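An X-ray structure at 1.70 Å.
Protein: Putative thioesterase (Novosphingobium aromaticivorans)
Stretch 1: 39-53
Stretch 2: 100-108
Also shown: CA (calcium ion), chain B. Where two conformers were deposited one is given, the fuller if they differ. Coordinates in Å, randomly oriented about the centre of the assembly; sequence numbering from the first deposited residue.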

ATOM      1  N   ALA A  39      14.688   1.560   6.000  1.00 12.59           N
ATOM      2  CA  ALA A  39      15.961   1.893   5.311  1.00 12.07           C
ATOM      3  C   ALA A  39      16.014   1.122   4.002  1.00 13.07           C
ATOM      4  O   ALA A  39      16.493   1.606   3.020  1.00 12.43           O
ATOM      5  CB  ALA A  39      17.182   1.548   6.165  1.00 11.27           C
ATOM      6  N   SER A  40      15.504  -0.088   4.011  1.00 14.04           N
ATOM      7  CA  SER A  40      15.439  -0.887   2.783  1.00 14.97           C
ATOM      8  C   SER A  40      14.588  -0.138   1.747  1.00 14.57           C
ATOM      9  O   SER A  40      14.980  -0.026   0.576  1.00 15.07           O
ATOM     10  CB  SER A  40      14.864  -2.273   3.046  1.00 14.79           C
ATOM     11  OG  SER A  40      15.828  -3.041   3.765  1.00 15.70           O
HETATM   12  N   MSE A  41      13.426   0.309   2.193  1.00 14.61           N
HETATM   13  CA  MSE A  41      12.540   1.073   1.323  0.50 13.98           C
HETATM   14  C   MSE A  41      13.237   2.346   0.839  1.00 14.56           C
HETATM   15  O   MSE A  41      13.282   2.627  -0.380  1.00 15.08           O
HETATM   16  CB  MSE A  41      11.200   1.409   1.961  0.50 14.39           C
HETATM   17  CG  MSE A  41      10.456   2.384   1.076  0.50 12.82           C
HETATM   18 SE   MSE A  41       9.817   1.607  -0.642  0.38 13.65          SE
HETATM   19  CE  MSE A  41       8.254   0.762   0.112  0.50 10.52           C
ATOM     20  N   ALA A  42      13.851   3.080   1.752  1.00 14.04           N
ATOM     21  CA  ALA A  42      14.580   4.309   1.415  1.00 13.81           C
ATOM     22  C   ALA A  42      15.609   4.081   0.322  1.00 13.64           C
ATOM     23  O   ALA A  42      15.731   4.851  -0.625  1.00 14.83           O
ATOM     24  CB  ALA A  42      15.243   4.894   2.649  1.00 13.50           C
ATOM     25  N   LEU A  43      16.372   2.996   0.470  1.00 13.68           N
ATOM     26  CA  LEU A  43      17.443   2.630  -0.458  1.00 13.79           C
ATOM     27  C   LEU A  43      16.875   2.248  -1.805  1.00 14.35           C
ATOM     28  O   LEU A  43      17.394   2.615  -2.849  1.00 15.68           O
ATOM     29  CB  LEU A  43      18.295   1.501   0.145  1.00 13.89           C
ATOM     30  CG  LEU A  43      19.314   1.882   1.229  1.00 13.08           C
ATOM     31  CD1 LEU A  43      19.703   0.724   2.166  1.00 14.09           C
ATOM     32  CD2 LEU A  43      20.568   2.501   0.578  1.00 13.72           C
ATOM     33  N   ALA A  44      15.778   1.523  -1.771  1.00 15.29           N
ATOM     34  CA  ALA A  44      15.151   1.091  -3.033  1.00 15.73           C
ATOM     35  C   ALA A  44      14.670   2.331  -3.798  1.00 15.44           C
ATOM     36  O   ALA A  44      14.870   2.476  -5.039  1.00 15.02           O
ATOM     37  CB  ALA A  44      14.014   0.119  -2.739  1.00 14.64           C
ATOM     38  N   LEU A  45      14.052   3.258  -3.070  1.00 15.38           N
ATOM     39  CA  LEU A  45      13.553   4.456  -3.703  1.00 16.15           C
ATOM     40  C   LEU A  45      14.654   5.371  -4.185  1.00 16.23           C
ATOM     41  O   LEU A  45      14.519   6.041  -5.207  1.00 17.34           O
ATOM     42  CB  LEU A  45      12.656   5.230  -2.762  1.00 15.57           C
ATOM     43  CG  LEU A  45      11.396   4.550  -2.217  1.00 18.33           C
ATOM     44  CD1 LEU A  45      10.725   5.507  -1.215  1.00 17.69           C
ATOM     45  CD2 LEU A  45      10.466   4.165  -3.358  1.00 23.14           C
ATOM     46  N   ASP A  46      15.764   5.358  -3.456  0.50 16.78           N
ATOM     47  CA  ASP A  46      16.912   6.201  -3.761  0.50 16.71           C
ATOM     48  C   ASP A  46      17.537   5.753  -5.094  0.50 16.50           C
ATOM     49  O   ASP A  46      17.682   6.545  -6.015  0.50 16.06           O
ATOM     50  CB  ASP A  46      17.947   6.154  -2.620  0.50 17.28           C
ATOM     51  CG  ASP A  46      19.036   7.209  -2.770  0.50 18.33           C
ATOM     52  OD1 ASP A  46      18.751   8.399  -2.531  0.50 21.95           O
ATOM     53  OD2 ASP A  46      20.174   6.856  -3.112  0.50 20.51           O
ATOM     54  N   VAL A  47      17.798   4.457  -5.202  1.00 16.26           N
ATOM     55  CA  VAL A  47      18.462   3.886  -6.396  1.00 15.09           C
ATOM     56  C   VAL A  47      17.560   4.008  -7.636  1.00 14.85           C
ATOM     57  O   VAL A  47      18.039   4.230  -8.752  1.00 15.12           O
ATOM     58  CB  VAL A  47      18.998   2.430  -6.161  1.00 14.81           C
ATOM     59  CG1 VAL A  47      20.021   2.466  -5.051  1.00 14.48           C
ATOM     60  CG2 VAL A  47      17.887   1.380  -5.871  1.00 12.90           C
ATOM     61  N   ALA A  48      16.260   3.879  -7.427  1.00 15.16           N
ATOM     62  CA  ALA A  48      15.269   4.013  -8.515  1.00 15.29           C
ATOM     63  C   ALA A  48      15.285   5.448  -9.036  1.00 15.92           C
ATOM     64  O   ALA A  48      15.396   5.679 -10.241  1.00 17.16           O
ATOM     65  CB  ALA A  48      13.842   3.627  -8.047  1.00 14.91           C
ATOM     66  N   ALA A  49      15.217   6.414  -8.133  1.00 16.80           N
ATOM     67  CA  ALA A  49      15.208   7.832  -8.544  1.00 17.28           C
ATOM     68  C   ALA A  49      16.531   8.209  -9.220  1.00 18.05           C
ATOM     69  O   ALA A  49      16.569   8.933 -10.224  1.00 16.70           O
ATOM     70  CB  ALA A  49      14.934   8.723  -7.348  1.00 16.55           C
ATOM     71  N   GLU A  50      17.609   7.645  -8.706  1.00 18.85           N
ATOM     72  CA  GLU A  50      18.962   7.963  -9.206  1.00 19.64           C
ATOM     73  C   GLU A  50      19.149   7.346 -10.600  1.00 18.96           C
ATOM     74  O   GLU A  50      19.766   7.926 -11.503  1.00 19.65           O
ATOM     75  CB  GLU A  50      19.996   7.445  -8.184  1.00 20.82           C
ATOM     76  CG  GLU A  50      21.134   8.410  -7.839  1.00 27.08           C
ATOM     77  CD  GLU A  50      22.315   8.243  -8.714  1.00 33.03           C
ATOM     78  OE1 GLU A  50      22.412   7.149  -9.319  1.00 37.37           O
ATOM     79  OE2 GLU A  50      23.144   9.182  -8.794  1.00 37.34           O
ATOM     80  N   THR A  51      18.599   6.161 -10.790  1.00 18.01           N
ATOM     81  CA  THR A  51      18.711   5.480 -12.084  1.00 16.97           C
ATOM     82  C   THR A  51      17.790   6.120 -13.100  1.00 17.28           C
ATOM     83  O   THR A  51      18.197   6.374 -14.214  1.00 17.06           O
ATOM     84  CB  THR A  51      18.344   4.009 -11.959  1.00 17.54           C
ATOM     85  OG1 THR A  51      19.304   3.382 -11.117  1.00 15.28           O
ATOM     86  CG2 THR A  51      18.311   3.325 -13.319  1.00 15.37           C
ATOM     87  N   VAL A  52      16.571   6.452 -12.706  1.00 17.06           N
ATOM     88  CA  VAL A  52      15.592   7.015 -13.643  1.00 18.61           C
ATOM     89  C   VAL A  52      15.736   8.525 -13.858  1.00 18.43           C
ATOM     90  O   VAL A  52      15.415   9.043 -14.923  1.00 19.62           O
ATOM     91  CB  VAL A  52      14.147   6.630 -13.232  1.00 18.65           C
ATOM     92  CG1 VAL A  52      13.167   7.441 -13.961  1.00 21.19           C
ATOM     93  CG2 VAL A  52      13.912   5.140 -13.506  1.00 21.48           C
ATOM     94  N   GLY A  53      16.165   9.232 -12.829  1.00 18.71           N
ATOM     95  CA  GLY A  53      16.402  10.654 -12.928  1.00 18.65           C
ATOM     96  C   GLY A  53      15.167  11.474 -12.702  1.00 19.24           C
ATOM     97  O   GLY A  53      15.049  12.580 -13.205  1.00 19.50           O
ATOM     98  N   VAL A 100      16.533 -10.760  -0.731  1.00 17.28           N
ATOM     99  CA  VAL A 100      16.070 -10.266   0.570  1.00 16.22           C
ATOM    100  C   VAL A 100      14.825  -9.378   0.430  1.00 15.48           C
ATOM    101  O   VAL A 100      13.996  -9.289   1.328  1.00 16.95           O
ATOM    102  CB  VAL A 100      17.193  -9.598   1.393  1.00 16.20           C
ATOM    103  CG1 VAL A 100      18.266 -10.630   1.732  1.00 17.15           C
ATOM    104  CG2 VAL A 100      17.790  -8.398   0.693  1.00 15.81           C
ATOM    105  N   PHE A 101      14.665  -8.765  -0.735  1.00 15.27           N
ATOM    106  CA  PHE A 101      13.464  -7.974  -1.039  1.00 14.87           C
ATOM    107  C   PHE A 101      13.344  -7.682  -2.525  1.00 14.25           C
ATOM    108  O   PHE A 101      14.303  -7.766  -3.247  1.00 14.36           O
ATOM    109  CB  PHE A 101      13.349  -6.654  -0.194  1.00 14.61           C
ATOM    110  CG  PHE A 101      14.382  -5.596  -0.513  1.00 14.62           C
ATOM    111  CD1 PHE A 101      14.316  -4.856  -1.671  1.00 17.45           C
ATOM    112  CD2 PHE A 101      15.382  -5.311   0.381  1.00 18.90           C
ATOM    113  CE1 PHE A 101      15.266  -3.892  -1.943  1.00 18.67           C
ATOM    114  CE2 PHE A 101      16.348  -4.373   0.092  1.00 20.70           C
ATOM    115  CZ  PHE A 101      16.269  -3.661  -1.060  1.00 19.57           C
ATOM    116  N   HIS A 102      12.114  -7.417  -2.959  1.00 14.55           N
ATOM    117  CA  HIS A 102      11.842  -6.955  -4.314  1.00 15.26           C
ATOM    118  C   HIS A 102      10.790  -5.862  -4.212  1.00 15.86           C
ATOM    119  O   HIS A 102       9.950  -5.836  -3.304  1.00 15.48           O
ATOM    120  CB  HIS A 102      11.447  -8.070  -5.273  1.00 15.77           C
ATOM    121  CG  HIS A 102      10.107  -8.668  -4.972  1.00 16.58           C
ATOM    122  ND1 HIS A 102       8.944  -8.229  -5.587  1.00 20.38           N
ATOM    123  CD2 HIS A 102       9.745  -9.675  -4.143  1.00 19.09           C
ATOM    124  CE1 HIS A 102       7.923  -8.932  -5.117  1.00 24.05           C
ATOM    125  NE2 HIS A 102       8.381  -9.815  -4.248  1.00 21.76           N
ATOM    126  N   SER A 103      10.808  -4.957  -5.178  1.00 16.00           N
ATOM    127  CA  SER A 103       9.927  -3.793  -5.140  1.00 17.49           C
ATOM    128  C   SER A 103       9.526  -3.285  -6.501  1.00 16.50           C
ATOM    129  O   SER A 103      10.178  -3.531  -7.500  1.00 17.02           O
ATOM    130  CB  SER A 103      10.611  -2.661  -4.393  1.00 17.85           C
ATOM    131  OG  SER A 103      11.754  -2.299  -5.102  1.00 20.93           O
ATOM    132  N   GLY A 104       8.436  -2.543  -6.474  1.00 16.24           N
ATOM    133  CA  GLY A 104       7.883  -1.849  -7.643  1.00 15.05           C
ATOM    134  C   GLY A 104       7.696  -0.396  -7.269  1.00 14.76           C
ATOM    135  O   GLY A 104       7.137  -0.076  -6.231  1.00 16.45           O
ATOM    136  N   ILE A 105       8.214   0.474  -8.098  1.00 15.38           N
ATOM    137  CA  ILE A 105       8.259   1.910  -7.862  1.00 15.55           C
ATOM    138  C   ILE A 105       7.838   2.713  -9.098  1.00 14.57           C
ATOM    139  O   ILE A 105       8.212   2.381 -10.237  1.00 15.12           O
ATOM    140  CB  ILE A 105       9.723   2.316  -7.496  1.00 15.19           C
ATOM    141  CG1 ILE A 105      10.210   1.527  -6.263  1.00 17.69           C
ATOM    142  CG2 ILE A 105       9.842   3.838  -7.253  1.00 15.27           C
ATOM    143  CD1 ILE A 105      11.642   1.698  -5.930  1.00 21.57           C
ATOM    144  N   SER A 106       7.000   3.719  -8.862  1.00 15.62           N
ATOM    145  CA  SER A 106       6.556   4.651  -9.899  1.00 16.10           C
ATOM    146  C   SER A 106       7.242   5.975  -9.632  1.00 15.02           C
ATOM    147  O   SER A 106       7.346   6.403  -8.492  1.00 14.70           O
ATOM    148  CB  SER A 106       5.045   4.912  -9.853  1.00 16.79           C
ATOM    149  OG  SER A 106       4.348   3.711  -9.990  1.00 22.30           O
ATOM    150  N   LEU A 107       7.686   6.595 -10.721  1.00 15.60           N
ATOM    151  CA  LEU A 107       8.427   7.856 -10.679  1.00 16.21           C
ATOM    152  C   LEU A 107       7.858   8.830 -11.680  1.00 16.69           C
ATOM    153  O   LEU A 107       7.369   8.438 -12.716  1.00 17.48           O
ATOM    154  CB  LEU A 107       9.917   7.627 -10.940  1.00 16.83           C
ATOM    155  CG  LEU A 107      10.557   6.552 -10.058  1.00 16.95           C
ATOM    156  CD1 LEU A 107      10.615   5.212 -10.822  1.00 12.74           C
ATOM    157  CD2 LEU A 107      11.953   6.961  -9.603  1.00 14.72           C
ATOM    158  N   GLY A 108       7.900  10.098 -11.324  1.00 17.60           N
ATOM    159  CA  GLY A 108       7.416  11.131 -12.223  1.00 18.52           C
ATOM    160  C   GLY A 108       7.170  12.428 -11.515  1.00 19.44           C
ATOM    161  O   GLY A 108       7.105  12.509 -10.280  1.00 19.31           O
TER
HETATM  162 CA    CA B 259      19.731   6.350 -15.972  0.50 21.51          CA
HETATM  163  O   HOH W   1      18.216   5.056 -17.117  1.00 43.10           O

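The contact between helix 39-52 and strand 100-107 is made by side-chain packing, with no hydrogen bond crossing it. The axes approach to 9.4 Å at 47°, and alternation along the strand turns Phe-101, Ser-103, Ile-105 and Leu-107 toward the helix.

Apolar contacts dominate. Ser-40, Ala-44, Ala-48 and Val-52, spaced four apart and so roughly one turn each, point their CB atoms at the strand. The small alanines let the backbones come close and leave room for the strand's long side chains. Ile-105 extends its CD1 to 3.6 Å from Ala-48 CB and 3.8 Å from Leu-45 CD2; the same methyl lies 3.4 Å from Ala-44 O, touching backbone as well as side chains. Leu-107 likewise reaches the helix backbone, its CD2 3.5 Å from Ala-49 CA, while its CD1 meets Val-52 CG2 at 4.3 Å. The ring of Phe-101 lies obliquely against Ser-40 and Ala-44, with CE2 3.9 Å from Ser-40 CB.

Among the polar residues, Ser-103 places OG 4.1 Å from Ala-44 CB; its small side chain suits this buried site, and its hydroxyl hydrogen-bonds elsewhere in the structure. Within the helix, Thr-51 OG1 donates to Val-47 O at 2.8 Å, while calcium binds Thr-51 O at 2.3 Å. Gly-53, with positive phi, suits the exit from the helix.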